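Local atomic coordinates of carbonic anhydrase (Trichomonas vaginalis, PDB entry 6Y04), a protein that probably catalyses the reversible, zinc-dependent hydration of carbon dioxide to hydrogencarbonate, as a beta-class carbonic anhydrase. Residues A[31-37]-A[88-94]; A[57-61]-A[78-82]. One frame throughout, in Å; residues are numbered along the deposited sequence.

Contact 1 of 2, residues A[31-37]-A[88-94]. With ZN (zinc ion), chain C.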
loop_
_atom_site.group_PDB
_atom_site.type_symbol
_atom_site.label_atom_id
_atom_site.label_comp_id
_atom_site.label_asym_id
_atom_site.label_seq_id
_atom_site.Cartn_x
_atom_site.Cartn_y
_atom_site.Cartn_z
ATOM N N HIS A 31 -7.055 -6.408 15.074
ATOM C CA HIS A 31 -6.007 -5.560 15.621
ATOM C C HIS A 31 -4.663 -5.876 14.972
ATOM O O HIS A 31 -3.633 -5.878 15.646
ATOM C CB HIS A 31 -5.935 -5.686 17.149
ATOM C CG HIS A 31 -7.254 -5.634 17.844
ATOM N ND1 HIS A 31 -7.987 -4.462 17.960
ATOM C CD2 HIS A 31 -7.965 -6.601 18.459
ATOM C CE1 HIS A 31 -9.113 -4.721 18.591
ATOM N NE2 HIS A 31 -9.111 -6.021 18.931
ATOM N N ILE A 32 -4.679 -6.131 13.658
ATOM C CA ILE A 32 -3.465 -6.508 12.949
ATOM C C ILE A 32 -3.284 -5.634 11.709
ATOM O O ILE A 32 -4.251 -5.202 11.081
ATOM C CB ILE A 32 -3.444 -8.016 12.619
ATOM C CG1 ILE A 32 -4.608 -8.425 11.711
ATOM C CG2 ILE A 32 -3.395 -8.848 13.894
ATOM C CD1 ILE A 32 -4.541 -9.860 11.233
ATOM N N ALA A 33 -2.020 -5.360 11.390
ATOM C CA ALA A 33 -1.645 -4.679 10.165
ATOM C C ALA A 33 -0.841 -5.642 9.293
ATOM O O ALA A 33 0.071 -6.310 9.789
ATOM C CB ALA A 33 -0.840 -3.443 10.502
ATOM N N ILE A 34 -1.187 -5.701 7.998
ATOM C CA ILE A 34 -0.425 -6.442 7.001
ATOM C C ILE A 34 0.311 -5.447 6.104
ATOM O O ILE A 34 -0.315 -4.539 5.559
ATOM C CB ILE A 34 -1.331 -7.362 6.156
ATOM C CG1 ILE A 34 -2.353 -8.143 6.993
ATOM C CG2 ILE A 34 -0.507 -8.269 5.253
ATOM C CD1 ILE A 34 -1.768 -9.177 7.944
ATOM N N VAL A 35 1.631 -5.646 5.945
ATOM C CA VAL A 35 2.416 -4.933 4.943
ATOM C C VAL A 35 2.823 -5.913 3.846
ATOM O O VAL A 35 3.504 -6.899 4.114
ATOM C CB VAL A 35 3.642 -4.213 5.553
ATOM C CG1 VAL A 35 4.457 -3.478 4.494
ATOM C CG2 VAL A 35 3.244 -3.259 6.676
ATOM N N THR A 36 2.404 -5.641 2.609
ATOM C CA THR A 36 2.725 -6.558 1.528
ATOM C C THR A 36 3.039 -5.776 0.254
ATOM O O THR A 36 3.127 -4.549 0.284
ATOM C CB THR A 36 1.687 -7.685 1.412
ATOM O OG1 THR A 36 2.288 -8.749 0.674
ATOM C CG2 THR A 36 0.387 -7.255 0.763
ATOM N N CYS A 37 3.226 -6.513 -0.848
ATOM C CA CYS A 37 3.693 -5.938 -2.098
ATOM C C CYS A 37 2.509 -5.514 -2.968
ATOM O O CYS A 37 1.388 -5.996 -2.804
ATOM C CB CYS A 37 4.562 -6.923 -2.868
ATOM S SG CYS A 37 5.292 -6.165 -4.343
ATOM N N VAL A 88 -4.157 -1.265 16.417
ATOM C CA VAL A 88 -3.426 -2.432 15.941
ATOM C C VAL A 88 -2.387 -2.853 16.983
ATOM O O VAL A 88 -1.663 -2.019 17.517
ATOM C CB VAL A 88 -2.803 -2.202 14.546
ATOM C CG1 VAL A 88 -1.682 -3.184 14.249
ATOM C CG2 VAL A 88 -3.844 -2.241 13.434
ATOM N N GLN A 89 -2.297 -4.164 17.228
ATOM C CA GLN A 89 -1.437 -4.726 18.261
ATOM C C GLN A 89 -0.346 -5.615 17.665
ATOM O O GLN A 89 0.583 -5.980 18.378
ATOM C CB GLN A 89 -2.252 -5.564 19.245
ATOM C CG GLN A 89 -3.346 -4.792 19.959
ATOM C CD GLN A 89 -4.305 -5.744 20.639
ATOM O OE1 GLN A 89 -4.260 -6.957 20.435
ATOM N NE2 GLN A 89 -5.195 -5.206 21.459
ATOM N N GLU A 90 -0.468 -5.977 16.377
ATOM C CA GLU A 90 0.474 -6.882 15.733
ATOM C C GLU A 90 0.719 -6.435 14.294
ATOM O O GLU A 90 -0.212 -6.020 13.602
ATOM C CB GLU A 90 -0.055 -8.319 15.753
ATOM C CG GLU A 90 -0.092 -8.944 17.143
ATOM C CD GLU A 90 -0.421 -10.426 17.193
ATOM O OE1 GLU A 90 0.219 -11.196 16.449
ATOM O OE2 GLU A 90 -1.326 -10.815 17.966
ATOM N N ILE A 91 1.978 -6.533 13.855
ATOM C CA ILE A 91 2.318 -6.193 12.484
ATOM C C ILE A 91 2.885 -7.430 11.794
ATOM O O ILE A 91 3.807 -8.065 12.303
ATOM C CB ILE A 91 3.300 -5.002 12.423
ATOM C CG1 ILE A 91 2.730 -3.736 13.067
ATOM C CG2 ILE A 91 3.762 -4.746 10.992
ATOM C CD1 ILE A 91 3.769 -2.651 13.306
ATOM N N PHE A 92 2.320 -7.758 10.627
ATOM C CA PHE A 92 2.856 -8.802 9.770
ATOM C C PHE A 92 3.431 -8.174 8.506
ATOM O O PHE A 92 2.712 -7.508 7.757
ATOM C CB PHE A 92 1.750 -9.783 9.383
ATOM C CG PHE A 92 1.152 -10.530 10.544
ATOM C CD1 PHE A 92 0.232 -9.916 11.385
ATOM C CD2 PHE A 92 1.515 -11.844 10.804
ATOM C CE1 PHE A 92 -0.314 -10.597 12.465
ATOM C CE2 PHE A 92 0.969 -12.525 11.883
ATOM C CZ PHE A 92 0.055 -11.904 12.707
ATOM N N ILE A 93 4.733 -8.391 8.281
ATOM C CA ILE A 93 5.361 -7.989 7.031
ATOM C C ILE A 93 5.516 -9.212 6.130
ATOM O O ILE A 93 6.195 -10.178 6.480
ATOM C CB ILE A 93 6.689 -7.253 7.304
ATOM C CG1 ILE A 93 6.427 -5.965 8.089
ATOM C CG2 ILE A 93 7.440 -6.978 6.007
ATOM C CD1 ILE A 93 7.571 -5.561 8.971
ATOM N N MET A 94 4.869 -9.151 4.959
ATOM C CA MET A 94 4.735 -10.315 4.097
ATOM C C MET A 94 5.286 -10.020 2.701
ATOM O O MET A 94 4.634 -9.355 1.891
ATOM C CB MET A 94 3.273 -10.755 4.006
ATOM C CG MET A 94 3.075 -11.943 3.100
ATOM S SD MET A 94 1.480 -12.722 3.318
ATOM C CE MET A 94 0.411 -11.455 2.638
HETATM ZN ZN ZN C . 6.844 -7.635 -5.289
HETATM O O HOH W 1 6.810 -7.107 -7.215
#

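Contact 2 of 2, residues A[57-61]-A[78-82]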
loop_
_atom_site.group_PDB
_atom_site.type_symbol
_atom_site.label_atom_id
_atom_site.label_comp_id
_atom_site.label_asym_id
_atom_site.label_seq_id
_atom_site.Cartn_x
_atom_site.Cartn_y
_atom_site.Cartn_z
ATOM N N ALA A 57 -8.250 -6.261 9.305
ATOM C CA ALA A 57 -6.877 -5.775 9.311
ATOM C C ALA A 57 -6.761 -4.508 8.471
ATOM O O ALA A 57 -7.566 -4.275 7.580
ATOM C CB ALA A 57 -5.952 -6.839 8.772
ATOM N N THR A 58 -5.736 -3.698 8.749
ATOM C CA THR A 58 -5.272 -2.729 7.768
ATOM C C THR A 58 -4.265 -3.431 6.863
ATOM O O THR A 58 -3.508 -4.292 7.321
ATOM C CB THR A 58 -4.674 -1.479 8.432
ATOM O OG1 THR A 58 -3.667 -1.902 9.349
ATOM C CG2 THR A 58 -5.705 -0.639 9.152
ATOM N N VAL A 59 -4.279 -3.055 5.578
ATOM C CA VAL A 59 -3.359 -3.599 4.596
ATOM C C VAL A 59 -2.620 -2.440 3.932
ATOM O O VAL A 59 -3.245 -1.529 3.400
ATOM C CB VAL A 59 -4.081 -4.494 3.563
ATOM C CG1 VAL A 59 -3.115 -5.054 2.523
ATOM C CG2 VAL A 59 -4.870 -5.615 4.232
ATOM N N ILE A 60 -1.284 -2.498 3.988
ATOM C CA ILE A 60 -0.386 -1.472 3.481
ATOM C C ILE A 60 0.414 -2.136 2.367
ATOM O O ILE A 60 0.939 -3.221 2.579
ATOM C CB ILE A 60 0.523 -0.985 4.635
ATOM C CG1 ILE A 60 -0.303 -0.405 5.787
ATOM C CG2 ILE A 60 1.592 -0.014 4.151
ATOM C CD1 ILE A 60 0.251 -0.673 7.168
ATOM N N LYS A 61 0.467 -1.519 1.180
ATOM C CA LYS A 61 1.151 -2.134 0.052
ATOM C C LYS A 61 2.039 -1.130 -0.680
ATOM O O LYS A 61 1.597 -0.046 -1.048
ATOM C CB LYS A 61 0.163 -2.676 -0.984
ATOM C CG LYS A 61 -0.782 -3.786 -0.543
ATOM C CD LYS A 61 -1.418 -4.405 -1.761
ATOM C CE LYS A 61 -2.576 -5.323 -1.463
ATOM N NZ LYS A 61 -3.181 -5.786 -2.734
ATOM N N SER A 78 1.798 4.705 8.079
ATOM C CA SER A 78 0.650 3.812 8.044
ATOM C C SER A 78 0.620 2.919 9.281
ATOM O O SER A 78 -0.444 2.680 9.842
ATOM C CB SER A 78 0.642 2.992 6.780
ATOM O OG SER A 78 0.485 3.827 5.640
ATOM N N LEU A 79 1.796 2.451 9.707
ATOM C CA LEU A 79 1.897 1.600 10.882
ATOM C C LEU A 79 1.621 2.388 12.164
ATOM O O LEU A 79 0.988 1.862 13.079
ATOM C CB LEU A 79 3.273 0.922 10.902
ATOM C CG LEU A 79 3.470 -0.115 9.793
ATOM C CD1 LEU A 79 4.908 -0.594 9.722
ATOM C CD2 LEU A 79 2.504 -1.282 9.954
ATOM N N LEU A 80 2.076 3.650 12.212
ATOM C CA LEU A 80 1.857 4.495 13.379
ATOM C C LEU A 80 0.364 4.767 13.545
ATOM O O LEU A 80 -0.167 4.684 14.654
ATOM C CB LEU A 80 2.645 5.807 13.251
ATOM C CG LEU A 80 4.166 5.662 13.184
ATOM C CD1 LEU A 80 4.841 6.994 12.857
ATOM C CD2 LEU A 80 4.723 5.086 14.477
ATOM N N VAL A 81 -0.301 5.080 12.430
ATOM C CA VAL A 81 -1.732 5.323 12.433
ATOM C C VAL A 81 -2.455 4.045 12.854
ATOM O O VAL A 81 -3.380 4.094 13.665
ATOM C CB VAL A 81 -2.222 5.840 11.065
ATOM C CG1 VAL A 81 -3.735 5.976 11.026
ATOM C CG2 VAL A 81 -1.564 7.167 10.705
ATOM N N SER A 82 -2.022 2.904 12.306
ATOM C CA SER A 82 -2.650 1.633 12.628
ATOM C C SER A 82 -2.610 1.393 14.136
ATOM O O SER A 82 -3.625 1.029 14.734
ATOM C CB SER A 82 -2.006 0.493 11.876
ATOM O OG SER A 82 -2.291 0.584 10.489
#

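Contact 1 of 2, residues A[31-37]-A[88-94]
A first torsion of -161° swings T36 OG1 to the far side from its own amide nitrogen, against the M94 carbonyl, where OG1 donates to M94 O at 2.7 Å. M94 runs alongside, its chain bending back at the thioether. I32 takes the rarer first torsion of 61°, with CG1 between N and carbonyl carbon; CG2 then comes to the edge of the F92 ring, 3.8 Å from CE1. From the next position on that side of the sheet, I34 CD1 packs on F92 CB at 3.8 Å.

Beneath these groups, strands 32-36 and 90-94 run parallel. The amides of A33 and V35 donate to E90 and F92, and A33 and V35 accept from F92 and M94. On the other face, the small A33 fits its CB against V88 CG1, while V35 meets I93. Where the pairing begins, H31 O is gripped twice, by Q89 N at 2.7 Å and by E90 N at 3.2 Å, and Q89 NE2 lies over one face of the H31 imidazole, offset toward its rim, with amide and ring planes 22° apart.

Just past the pairing, C37 SG binds the zinc at 2.3 Å, with H96, C99 and a water completing the site. The chemistry is thus divided: backbone amides and carbonyls are paired between the strands, mostly apolar side chains cover both faces, and the zinc ligand C37 follows directly at the C-terminal end.

Contact 2 of 2, residues A[57-61]-A[78-82]
T58 and S82 meet through their hydroxyls beside the one flat group that matters here, the carbonyl of S78. That carbonyl is approached from opposite faces of its plane, on one by S82 N and on the other by S82 OG, each donor 2.9 Å from S78 O. The first is the ordinary helical bond; the second is the familiar way in which a serine inside a helix returns its hydroxyl to the carbonyl one turn earlier. With its own proton committed to S78 O, S82 OG can act as acceptor, and T58 OG1 donates to it at 3.1 Å. A first torsion of 54° places T58 OG1 between backbone N and carbonyl carbon, on the side where the helix lies.

The other half of the contact is apolar. I60 sends CG1 against S78 CB, 3.7 Å away, and extends CD1 over to L79 CD2 at 3.6 Å, the two branched chains crossing at a slant. Serine suits position 78 because a short side chain lets the isoleucine come close to the helix; its hydroxyl bonds to D74 O and to A63 N of the second subunit.

T58 and I60, two apart on the strand, match S82 and S78, one helical turn apart. This pairing fits segments that run almost antiparallel, at 173°, with axes 9.8 Å apart, as expected for a helix packed on a parallel sheet. M38 of the second subunit packs on S82 as well. All five touching residues are buried, and in the relay from T58 OG1 to S82 OG to S78 O the hydroxyls of T58 and S82 both donate within the buried contact.

Overall arrangement
Contacts 1 and 2 lie with their centres about 7 Å apart, and both reach one mixed sheet, contact 2 through strand 57-61 with helix 74-85 packed on it. Strand 57-61 is outermost within this chain, next to 32-36, which in turn neighbours 90-96. The two contacts join directly at I34, whose N and O make probable hydrogen bonds to T58 O and I60 N. Along the chain the order is 31-37, 57-61, 78-82, 88-94, so contact 2 falls between the halves of contact 1. Helix 74-85 carries the chain from strand 57-61 across 32-36 to 90-96, a beta-alpha-beta crossover. Both contacts touch the second subunit, so the sheet that leads into the zinc ligand C37 lies close to the dimer interface.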